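Local coordinates for PUA domain-containing protein (Pyrococcus horikoshii, PDB 3D79) that is of unknown function but carries a PUA domain behind a Pre-PUA-like domain and probably binds RNA, at residues A[54-59]-A[66-71]; A[73-78]-A[130-135]; A[93-98]-A[120-125]; A[142-147]-A[165-170]. All blocks are in the same frame, centred on the assembly; numbering follows the deposited sequence.

In the fold
Contacts 2 and 4 lie nearest the middle of the chain and are buried, whereas contacts 1 and 3 sit farther out, on opposite sides of the centre, and are only partly buried. Contact 1 is a hairpin of the Pre-PUA-like sheet; contacts 3 and 4 pair strands of the PUA sheet. Contact 2 joins the two sheets: strand 73-76 pairs with the hairpin strand 64-70, and strand 130-135 lies between strands 96-99 and 141-147. The chemistry follows the place: the outer pairings add arginine-carboxylate bridges and waters to their backbone bonds, contact 4 combines backbone bonds with aliphatic packing, and contact 2 rests on phenylalanine rings.

Contact 1: residues A[54-59]-A[66-71]; sequences KTTEII and MFIRRK
With CG anti to the backbone N (chi1 -175°) and a bend at chi3, Arg69 runs beside Glu57, whose CG lies anti to its own carbonyl carbon (chi1 -68°), and the two side chains point the same way. They form a hydrogen-bonded pair in the antiparallel beta hairpin of strands 56-61 and 64-70, part of the Pre-PUA-like domain. The guanidinium grips the carboxylate side-on: Arg69 NE gives to Glu57 OE1 at 2.9 Å and Arg69 NH2 to Glu57 OE2 at 3.0 Å. Both nitrogens arrive from above the carboxylate plane, and the two flat groups are turned 35° apart. Ile59 CD1 sits over one guanidinium face, toward its rim; water 3 lies over the opposite face and also ties Glu57 OE1 to Lys71 O. On this side of the sheet Ile59 CG2 meets the edge of the Phe67 ring at CD2, 3.8 Å away, and Ile24 of helix 18-32 touches both residues. A classic beta bulge follows, with Ile59 O accepting from both Met66 N and Phe67 N. Elsewhere along the hairpin Thr56 CG2 rests against Ile68 CG1 at 3.6 Å. The Thr56 hydroxyl, which is also bonded to Asp53, is held by a second arginine: Arg70 NE and NH1 both give to Thr56 OG1, at 2.9 and 3.1 Å, and OG1 lies in the guanidinium plane.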
# COMPACT_ATOMS: atom_id res chain seq x y z
N LYS A 54 1.89 -13.35 13.70
CA LYS A 54 0.63 -13.53 14.43
C LYS A 54 -0.37 -12.38 14.29
O LYS A 54 -1.52 -12.51 14.72
CB LYS A 54 0.91 -13.85 15.91
CG LYS A 54 1.78 -15.08 16.13
CD LYS A 54 1.26 -16.29 15.38
CE LYS A 54 2.26 -17.43 15.42
NZ LYS A 54 1.82 -18.58 14.58
N THR A 55 0.06 -11.27 13.71
CA THR A 55 -0.85 -10.17 13.43
C THR A 55 -0.96 -9.86 11.93
O THR A 55 -1.73 -8.99 11.53
CB THR A 55 -0.47 -8.87 14.21
OG1 THR A 55 0.79 -8.38 13.75
CG2 THR A 55 -0.41 -9.13 15.71
N THR A 56 -0.20 -10.60 11.12
CA THR A 56 -0.02 -10.25 9.70
C THR A 56 -0.17 -11.44 8.76
O THR A 56 0.52 -12.45 8.91
CB THR A 56 1.37 -9.61 9.46
OG1 THR A 56 1.60 -8.60 10.44
CG2 THR A 56 1.45 -9.00 8.06
N GLU A 57 -1.06 -11.31 7.78
CA GLU A 57 -1.24 -12.34 6.77
C GLU A 57 -0.88 -11.79 5.39
O GLU A 57 -0.95 -10.59 5.16
CB GLU A 57 -2.68 -12.83 6.75
CG GLU A 57 -3.12 -13.61 7.99
CD GLU A 57 -4.62 -13.66 8.11
OE1 GLU A 57 -5.24 -12.59 8.29
OE2 GLU A 57 -5.19 -14.77 8.02
N ILE A 58 -0.50 -12.70 4.49
CA ILE A 58 -0.25 -12.39 3.09
C ILE A 58 -1.36 -13.02 2.25
O ILE A 58 -1.64 -14.21 2.37
CB ILE A 58 1.15 -12.92 2.64
CG1 ILE A 58 2.28 -12.37 3.54
CG2 ILE A 58 1.42 -12.64 1.14
CD1 ILE A 58 2.38 -10.85 3.61
N ILE A 59 -2.01 -12.21 1.43
CA ILE A 59 -3.07 -12.71 0.56
C ILE A 59 -2.51 -12.89 -0.85
O ILE A 59 -1.99 -11.93 -1.43
CB ILE A 59 -4.29 -11.76 0.52
CG1 ILE A 59 -4.81 -11.44 1.93
CG2 ILE A 59 -5.40 -12.33 -0.39
CD1 ILE A 59 -5.41 -12.62 2.67
N MET A 66 -0.19 -10.51 -3.12
CA MET A 66 -0.82 -9.26 -3.53
C MET A 66 -1.09 -8.30 -2.38
O MET A 66 -0.84 -7.10 -2.51
CB MET A 66 -2.13 -9.53 -4.29
CG MET A 66 -1.92 -9.94 -5.75
SD MET A 66 -1.09 -8.67 -6.74
CE MET A 66 -2.29 -7.35 -6.68
N PHE A 67 -1.61 -8.82 -1.26
CA PHE A 67 -2.05 -7.94 -0.17
C PHE A 67 -1.52 -8.34 1.19
O PHE A 67 -1.26 -9.52 1.46
CB PHE A 67 -3.58 -7.90 -0.08
CG PHE A 67 -4.25 -7.81 -1.41
CD1 PHE A 67 -4.16 -6.65 -2.17
CD2 PHE A 67 -4.98 -8.89 -1.90
CE1 PHE A 67 -4.78 -6.56 -3.43
CE2 PHE A 67 -5.61 -8.81 -3.15
CZ PHE A 67 -5.50 -7.65 -3.91
N ILE A 68 -1.39 -7.33 2.04
CA ILE A 68 -1.21 -7.52 3.48
C ILE A 68 -2.59 -7.57 4.11
O ILE A 68 -3.50 -6.86 3.68
CB ILE A 68 -0.35 -6.38 4.10
CG1 ILE A 68 0.19 -6.78 5.48
CG2 ILE A 68 -1.12 -5.06 4.16
CD1 ILE A 68 1.39 -5.92 5.90
N ARG A 69 -2.78 -8.43 5.11
CA ARG A 69 -4.00 -8.37 5.90
C ARG A 69 -3.65 -8.21 7.37
O ARG A 69 -2.83 -8.96 7.91
CB ARG A 69 -4.92 -9.57 5.66
CG ARG A 69 -6.26 -9.44 6.41
CD ARG A 69 -7.32 -10.40 5.89
NE ARG A 69 -7.04 -11.80 6.22
CZ ARG A 69 -7.85 -12.82 5.94
NH1 ARG A 69 -9.00 -12.61 5.31
NH2 ARG A 69 -7.50 -14.05 6.28
N ARG A 70 -4.25 -7.19 7.98
CA ARG A 70 -4.18 -6.96 9.41
C ARG A 70 -5.62 -7.01 9.90
O ARG A 70 -6.44 -6.16 9.52
CB ARG A 70 -3.56 -5.60 9.70
CG ARG A 70 -2.06 -5.54 9.45
CD ARG A 70 -1.26 -5.80 10.72
NE ARG A 70 0.14 -6.11 10.44
CZ ARG A 70 1.12 -5.22 10.47
NH1 ARG A 70 2.36 -5.61 10.19
NH2 ARG A 70 0.88 -3.95 10.77
N LYS A 71 -5.91 -8.00 10.74
CA LYS A 71 -7.28 -8.42 11.09
C LYS A 71 -8.18 -8.67 9.87
O LYS A 71 -8.02 -9.71 9.21
CB LYS A 71 -7.94 -7.51 12.16
CG LYS A 71 -7.56 -6.02 12.15
CD LYS A 71 -8.61 -5.13 11.48
CE LYS A 71 -9.59 -4.52 12.49
NZ LYS A 71 -10.56 -5.51 13.06
O HOH W 1 -3.83 -7.98 12.90
O HOH W 2 -4.28 -10.52 9.94
O HOH W 3 -7.80 -12.43 9.73

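Contact 2: residues A[73-78]-A[130-135]; sequences LIFPLV and FVFVVE
Phe75 and Phe130 make most of this contact, a join between two beta sheets in which strand 73-76 of the Pre-PUA-like domain lies over strand 130-135 of the PUA domain. The two strands run nearly the same way, their axes 8.2 Å apart, and it is mainly side chains that bridge the space between them. Phe75 CG is anti to the backbone N (chi1 -160°), which puts CG on the side of the other strand, and the two aromatic side chains slide past each other in opposite directions. Each thereby offers its CB to the other's ring. Phe130 CB comes down over one face of Phe75, 3.3 Å from CD1, a tight approach; Phe75 CB makes a CH-pi contact over the face of Phe130, 4.2 Å from the ring centroid. The rings themselves meet obliquely, planes 36° apart. Pro76 CD lies over the other face of Phe75, so that the ring is held between its own chain and the partner strand. Leu73 adds its CB at the edge of Phe130, 3.8 Å from CE2. Met31 of helix 18-32 and Ile144 of strand 141-147 also touch Phe75, while Ile166 packs on Phe130. Farther along, Phe75 CE2 lies 4.0 Å from Phe132 CB. An alanine in place of Phe75 would probably open a gap between the domains and leave Phe130 CB and Phe132 CB without the ring they pack on. The Phe75 ring also reaches the backbone, CE2 lying 3.4 Å from Val131 O.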
# COMPACT_ATOMS: atom_id res chain seq x y z
N LEU A 73 -8.66 -6.07 7.51
CA LEU A 73 -8.35 -4.99 6.56
C LEU A 73 -7.15 -5.32 5.69
O LEU A 73 -6.12 -5.80 6.17
CB LEU A 73 -8.11 -3.67 7.30
CG LEU A 73 -9.26 -3.06 8.10
CD1 LEU A 73 -8.81 -1.75 8.72
CD2 LEU A 73 -10.51 -2.85 7.26
N ILE A 74 -7.29 -5.05 4.39
CA ILE A 74 -6.23 -5.36 3.43
C ILE A 74 -5.67 -4.11 2.74
O ILE A 74 -6.31 -3.05 2.72
CB ILE A 74 -6.70 -6.40 2.35
CG1 ILE A 74 -7.90 -5.89 1.55
CG2 ILE A 74 -7.05 -7.74 2.99
CD1 ILE A 74 -7.54 -5.01 0.38
N PHE A 75 -4.48 -4.26 2.19
CA PHE A 75 -3.87 -3.22 1.36
C PHE A 75 -2.81 -3.87 0.48
O PHE A 75 -2.19 -4.85 0.88
CB PHE A 75 -3.24 -2.12 2.21
CG PHE A 75 -3.04 -0.82 1.47
CD1 PHE A 75 -4.14 -0.04 1.11
CD2 PHE A 75 -1.76 -0.39 1.11
CE1 PHE A 75 -3.97 1.15 0.42
CE2 PHE A 75 -1.58 0.80 0.42
CZ PHE A 75 -2.69 1.58 0.07
N PRO A 76 -2.61 -3.35 -0.75
CA PRO A 76 -1.54 -3.93 -1.58
C PRO A 76 -0.16 -3.95 -0.91
O PRO A 76 0.23 -3.00 -0.23
CB PRO A 76 -1.51 -3.01 -2.80
CG PRO A 76 -2.89 -2.47 -2.89
CD PRO A 76 -3.33 -2.29 -1.47
N LEU A 77 0.57 -5.04 -1.13
CA LEU A 77 1.97 -5.14 -0.71
C LEU A 77 2.85 -4.21 -1.53
O LEU A 77 2.48 -3.80 -2.63
CB LEU A 77 2.48 -6.58 -0.89
CG LEU A 77 1.84 -7.66 -0.01
CD1 LEU A 77 2.22 -9.02 -0.54
CD2 LEU A 77 2.25 -7.50 1.45
N VAL A 78 4.03 -3.89 -0.99
CA VAL A 78 5.00 -3.07 -1.73
C VAL A 78 5.40 -3.76 -3.04
O VAL A 78 5.49 -3.09 -4.08
CB VAL A 78 6.23 -2.67 -0.87
CG1 VAL A 78 7.22 -1.84 -1.68
CG2 VAL A 78 5.77 -1.85 0.34
N PHE A 130 -5.40 3.88 4.85
CA PHE A 130 -4.23 3.19 4.31
C PHE A 130 -3.73 3.99 3.12
O PHE A 130 -4.51 4.44 2.29
CB PHE A 130 -4.61 1.81 3.79
CG PHE A 130 -4.60 0.72 4.82
CD1 PHE A 130 -3.56 0.59 5.73
CD2 PHE A 130 -5.63 -0.21 4.85
CE1 PHE A 130 -3.55 -0.43 6.67
CE2 PHE A 130 -5.64 -1.24 5.78
CZ PHE A 130 -4.60 -1.35 6.69
N VAL A 131 -2.41 4.16 3.04
CA VAL A 131 -1.79 4.89 1.93
C VAL A 131 -0.56 4.14 1.45
O VAL A 131 -0.02 3.30 2.17
CB VAL A 131 -1.40 6.35 2.33
CG1 VAL A 131 -2.65 7.19 2.64
CG2 VAL A 131 -0.40 6.36 3.49
N PHE A 132 -0.10 4.44 0.24
CA PHE A 132 1.23 3.99 -0.17
C PHE A 132 2.13 5.19 -0.40
O PHE A 132 1.66 6.30 -0.66
CB PHE A 132 1.20 3.07 -1.40
CG PHE A 132 0.79 3.77 -2.67
CD1 PHE A 132 1.75 4.33 -3.50
CD2 PHE A 132 -0.55 3.86 -3.02
CE1 PHE A 132 1.37 4.99 -4.67
CE2 PHE A 132 -0.93 4.51 -4.19
CZ PHE A 132 0.04 5.07 -5.01
N VAL A 133 3.43 4.94 -0.31
CA VAL A 133 4.45 5.98 -0.41
C VAL A 133 5.28 5.69 -1.66
O VAL A 133 5.77 4.58 -1.83
CB VAL A 133 5.37 5.99 0.83
CG1 VAL A 133 6.37 7.14 0.75
CG2 VAL A 133 4.54 6.07 2.12
N VAL A 134 5.41 6.69 -2.52
CA VAL A 134 6.22 6.55 -3.75
C VAL A 134 7.18 7.72 -3.88
O VAL A 134 6.86 8.83 -3.46
CB VAL A 134 5.34 6.47 -5.03
CG1 VAL A 134 4.73 5.09 -5.16
CG2 VAL A 134 4.28 7.57 -5.04
N GLU A 135 8.34 7.47 -4.48
CA GLU A 135 9.30 8.54 -4.74
C GLU A 135 9.04 9.19 -6.09
O GLU A 135 8.59 8.52 -7.03
CB GLU A 135 10.76 8.05 -4.60
CG GLU A 135 11.12 6.78 -5.35
CD GLU A 135 11.39 7.00 -6.84
OE1 GLU A 135 11.09 6.09 -7.63
OE2 GLU A 135 11.88 8.09 -7.22

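Contact 3: residues A[93-98]-A[120-125]; sequences WPRRVV and DADEGI
A single carboxylate oxygen, Asp120 OD2, takes two N-H groups of Arg96: NE and NH2 each give at 3.0 Å, from the same face of the carboxylate. This salt bridge flanks the short antiparallel pairing of strands 96-99 and 118-121 in the PUA domain. OD2 lies in the guanidinium plane, but the carboxylate is turned 53° against it. Arg96 NH1 gives to Trp93 O at 2.8 Å, across the type II turn that leads into the strand, and to water 4, which gives to Asp122 OD1. Bonds from NE, NH1 and NH2 in its plane fix the rotation of the guanidinium, one face lying over the backbone at Ala121 and Asp122.

Asp122 OD2 receives Arg95 N at 2.8 Å in an almost straight bond (178°), met on the anti side, somewhat out of the carboxylate plane, while OD1 accepts from Gly124 N and closes an Asx turn. Between the strands Val98 N gives to Asp120 O at 2.7 Å; past the strand end Asp122 N gives to Arg96 O. Val97 and Ala121 form the neighbouring non-hydrogen-bonded pair, and Met154 touches both side chains. Ile125 reaches back to the strand, its CD1 3.2 Å from Arg96 O.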
# COMPACT_ATOMS: atom_id res chain seq x y z
N TRP A 93 -1.87 8.11 -8.67
CA TRP A 93 -2.86 7.16 -8.14
C TRP A 93 -3.58 7.63 -6.88
O TRP A 93 -3.05 8.48 -6.14
CB TRP A 93 -2.19 5.82 -7.86
CG TRP A 93 -2.32 4.80 -8.96
CD1 TRP A 93 -2.38 5.04 -10.31
CD2 TRP A 93 -2.36 3.38 -8.80
NE1 TRP A 93 -2.47 3.85 -10.99
CE2 TRP A 93 -2.45 2.82 -10.10
CE3 TRP A 93 -2.31 2.52 -7.69
CZ2 TRP A 93 -2.52 1.44 -10.31
CZ3 TRP A 93 -2.38 1.15 -7.91
CH2 TRP A 93 -2.48 0.62 -9.21
N PRO A 94 -4.78 7.08 -6.62
CA PRO A 94 -5.43 7.33 -5.34
C PRO A 94 -4.60 6.74 -4.20
O PRO A 94 -3.86 5.76 -4.41
CB PRO A 94 -6.76 6.57 -5.44
CG PRO A 94 -6.92 6.19 -6.86
CD PRO A 94 -5.57 6.18 -7.48
N ARG A 95 -4.72 7.35 -3.03
CA ARG A 95 -4.03 6.94 -1.79
C ARG A 95 -2.51 7.09 -1.84
O ARG A 95 -1.81 6.53 -1.00
CB ARG A 95 -4.42 5.51 -1.37
CG ARG A 95 -5.90 5.30 -1.11
CD ARG A 95 -6.42 6.23 -0.00
NE ARG A 95 -7.83 5.99 0.32
CZ ARG A 95 -8.27 5.11 1.22
NH1 ARG A 95 -7.42 4.34 1.89
NH2 ARG A 95 -9.58 4.99 1.42
N ARG A 96 -2.01 7.86 -2.80
CA ARG A 96 -0.58 8.11 -2.94
C ARG A 96 -0.07 9.16 -1.96
O ARG A 96 -0.75 10.14 -1.64
CB ARG A 96 -0.24 8.55 -4.37
CG ARG A 96 -0.53 10.02 -4.63
CD ARG A 96 -0.28 10.41 -6.08
NE ARG A 96 -0.71 11.78 -6.34
CZ ARG A 96 -1.97 12.15 -6.59
NH1 ARG A 96 -2.94 11.25 -6.61
NH2 ARG A 96 -2.25 13.43 -6.80
N VAL A 97 1.15 8.93 -1.51
CA VAL A 97 1.96 9.93 -0.82
C VAL A 97 3.28 9.96 -1.56
O VAL A 97 4.01 8.97 -1.58
CB VAL A 97 2.16 9.56 0.67
CG1 VAL A 97 3.06 10.58 1.34
CG2 VAL A 97 0.81 9.46 1.37
N VAL A 98 3.57 11.09 -2.21
CA VAL A 98 4.78 11.20 -3.04
C VAL A 98 5.86 11.97 -2.29
O VAL A 98 5.60 13.07 -1.81
CB VAL A 98 4.48 11.91 -4.38
CG1 VAL A 98 5.66 11.75 -5.32
CG2 VAL A 98 3.22 11.32 -5.01
N ASP A 120 3.69 15.60 -2.96
CA ASP A 120 2.31 15.50 -3.42
C ASP A 120 1.62 14.40 -2.63
O ASP A 120 2.28 13.51 -2.09
CB ASP A 120 2.26 15.16 -4.92
CG ASP A 120 0.85 15.24 -5.49
OD1 ASP A 120 0.06 16.07 -5.01
OD2 ASP A 120 0.54 14.47 -6.43
N ALA A 121 0.30 14.48 -2.56
CA ALA A 121 -0.52 13.46 -1.91
C ALA A 121 -1.92 13.51 -2.51
O ALA A 121 -2.36 14.56 -2.99
CB ALA A 121 -0.57 13.70 -0.39
N ASP A 122 -2.60 12.37 -2.50
CA ASP A 122 -3.99 12.31 -2.93
C ASP A 122 -4.85 13.11 -1.96
O ASP A 122 -4.93 12.77 -0.78
CB ASP A 122 -4.43 10.85 -3.00
CG ASP A 122 -5.92 10.69 -3.28
OD1 ASP A 122 -6.55 11.64 -3.80
OD2 ASP A 122 -6.44 9.61 -2.97
N GLU A 123 -5.51 14.16 -2.44
CA GLU A 123 -6.35 14.99 -1.58
C GLU A 123 -7.55 14.23 -1.01
O GLU A 123 -8.19 14.67 -0.05
CB GLU A 123 -6.78 16.27 -2.30
CG GLU A 123 -5.61 17.18 -2.67
CD GLU A 123 -5.96 18.65 -2.67
OE1 GLU A 123 -7.12 19.00 -2.36
OE2 GLU A 123 -5.06 19.47 -3.00
N GLY A 124 -7.84 13.06 -1.58
CA GLY A 124 -8.90 12.19 -1.09
C GLY A 124 -8.57 11.48 0.21
O GLY A 124 -9.47 10.97 0.89
N ILE A 125 -7.29 11.46 0.57
CA ILE A 125 -6.80 10.81 1.79
C ILE A 125 -7.34 11.50 3.05
O ILE A 125 -7.26 12.72 3.18
CB ILE A 125 -5.24 10.79 1.85
CG1 ILE A 125 -4.65 9.85 0.79
CG2 ILE A 125 -4.74 10.38 3.23
CD1 ILE A 125 -3.18 10.12 0.49
O HOH W 4 -5.62 12.15 -6.49

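Contact 4: residues A[142-147]-A[165-170]; sequences LAIGIA and VIHHAR
Ile144 and His167 form a hydrogen-bonded pair where strand 141-147 of the PUA sheet meets the strand 167-168, antiparallel and interrupted by a classic beta bulge. From CB the Ile144 side chain branches with CG1 in the crowded position between the backbone N and the carbonyl carbon (chi1 59°), which brings that branch toward the partner strand. CG1 then packs 3.7 Å from His167 CB and also faces Ile166 CG1, at 4.1 Å. CG2, the other branch, turns toward the domain junction and comes close to Pro76 O. At the tip, Ile144 CD1 lies in the plane of the His167 ring, at its edge and 3.9 Å from ND1, and it also touches Ile68 CG2 of the Pre-PUA-like hairpin. ND1 is buried here and has no polar partner in the model. An alanine in place of Ile144 would probably open a gap at this junction, leaving the His167 ring edge and Ile68 without the methyl they rest on.

The backbone fixes the register. Ile144 N gives to His167 O at 2.8 Å. In the bulge Ile144 O accepts from Ile166 N at 2.9 Å and, weakly, from His167 N. Next along, Gly145 passes so near Val165 that a CB on it would be crowded by Val165 CA. Ala143 CB, beside Val165 CG1 and His168 CB, lies on the face turned away from Ile144. Beyond it Ala169 N gives to Leu142 O, and the His168 ring donates through ND1 to Ala169 O of the next residue at 2.7 Å, from above the carbonyl plane.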
# COMPACT_ATOMS: atom_id res chain seq x y z
N LEU A 142 7.82 2.74 -1.97
CA LEU A 142 8.80 2.52 -0.92
C LEU A 142 8.15 1.82 0.27
O LEU A 142 8.81 1.08 1.00
CB LEU A 142 9.36 3.85 -0.42
CG LEU A 142 9.86 4.87 -1.44
CD1 LEU A 142 10.27 6.14 -0.73
CD2 LEU A 142 11.03 4.30 -2.24
N ALA A 143 6.87 2.07 0.47
CA ALA A 143 6.21 1.69 1.72
C ALA A 143 4.70 1.80 1.64
O ALA A 143 4.16 2.45 0.75
CB ALA A 143 6.73 2.58 2.86
N ILE A 144 4.04 1.18 2.61
CA ILE A 144 2.62 1.37 2.83
C ILE A 144 2.42 1.71 4.30
O ILE A 144 3.28 1.39 5.14
CB ILE A 144 1.77 0.14 2.42
CG1 ILE A 144 2.18 -1.12 3.19
CG2 ILE A 144 1.88 -0.11 0.90
CD1 ILE A 144 1.16 -2.26 3.10
N GLY A 145 1.31 2.37 4.61
CA GLY A 145 1.06 2.79 5.98
C GLY A 145 -0.27 3.46 6.21
O GLY A 145 -1.18 3.39 5.38
N ILE A 146 -0.38 4.11 7.37
CA ILE A 146 -1.60 4.76 7.80
C ILE A 146 -1.37 6.27 7.83
O ILE A 146 -0.40 6.74 8.44
CB ILE A 146 -2.03 4.28 9.21
CG1 ILE A 146 -2.17 2.76 9.22
CG2 ILE A 146 -3.32 4.98 9.64
CD1 ILE A 146 -2.45 2.16 10.59
N ALA A 147 -2.26 7.00 7.18
CA ALA A 147 -2.20 8.46 7.16
C ALA A 147 -2.45 9.04 8.55
O ALA A 147 -3.41 8.66 9.22
CB ALA A 147 -3.21 9.02 6.19
N VAL A 165 4.36 4.14 8.88
CA VAL A 165 4.70 3.03 7.98
C VAL A 165 4.48 1.68 8.67
O VAL A 165 4.86 1.50 9.83
CB VAL A 165 6.14 3.15 7.43
CG1 VAL A 165 6.52 1.92 6.61
CG2 VAL A 165 6.27 4.42 6.59
N ILE A 166 3.85 0.75 7.96
CA ILE A 166 3.61 -0.59 8.49
C ILE A 166 4.35 -1.69 7.71
O ILE A 166 4.44 -2.83 8.16
CB ILE A 166 2.08 -0.92 8.58
CG1 ILE A 166 1.45 -1.04 7.18
CG2 ILE A 166 1.36 0.11 9.45
CD1 ILE A 166 -0.02 -1.50 7.20
N HIS A 167 4.86 -1.33 6.54
CA HIS A 167 5.58 -2.25 5.67
C HIS A 167 6.34 -1.42 4.65
O HIS A 167 5.78 -0.51 4.05
CB HIS A 167 4.60 -3.25 5.01
CG HIS A 167 5.17 -4.00 3.85
ND1 HIS A 167 4.46 -4.23 2.69
CD2 HIS A 167 6.38 -4.58 3.67
CE1 HIS A 167 5.21 -4.91 1.84
NE2 HIS A 167 6.38 -5.13 2.41
N HIS A 168 7.62 -1.71 4.49
CA HIS A 168 8.44 -0.99 3.52
C HIS A 168 9.33 -1.94 2.72
O HIS A 168 9.62 -3.05 3.17
CB HIS A 168 9.28 0.11 4.20
CG HIS A 168 10.29 -0.41 5.18
ND1 HIS A 168 11.56 -0.79 4.80
CD2 HIS A 168 10.24 -0.57 6.52
CE1 HIS A 168 12.24 -1.18 5.87
NE2 HIS A 168 11.45 -1.06 6.92
N ALA A 169 9.75 -1.49 1.54
CA ALA A 169 10.70 -2.25 0.74
C ALA A 169 11.96 -2.48 1.57
O ALA A 169 12.37 -1.60 2.34
CB ALA A 169 11.03 -1.52 -0.56
N ARG A 170 12.55 -3.67 1.44
CA ARG A 170 13.73 -4.10 2.22
C ARG A 170 13.41 -4.67 3.62
O ARG A 170 14.33 -5.14 4.30
CB ARG A 170 14.78 -2.99 2.36
CG ARG A 170 15.32 -2.44 1.05
CD ARG A 170 16.44 -1.47 1.36
NE ARG A 170 16.89 -0.75 0.17
CZ ARG A 170 17.81 0.22 0.19
NH1 ARG A 170 18.37 0.59 1.34
NH2 ARG A 170 18.15 0.83 -0.93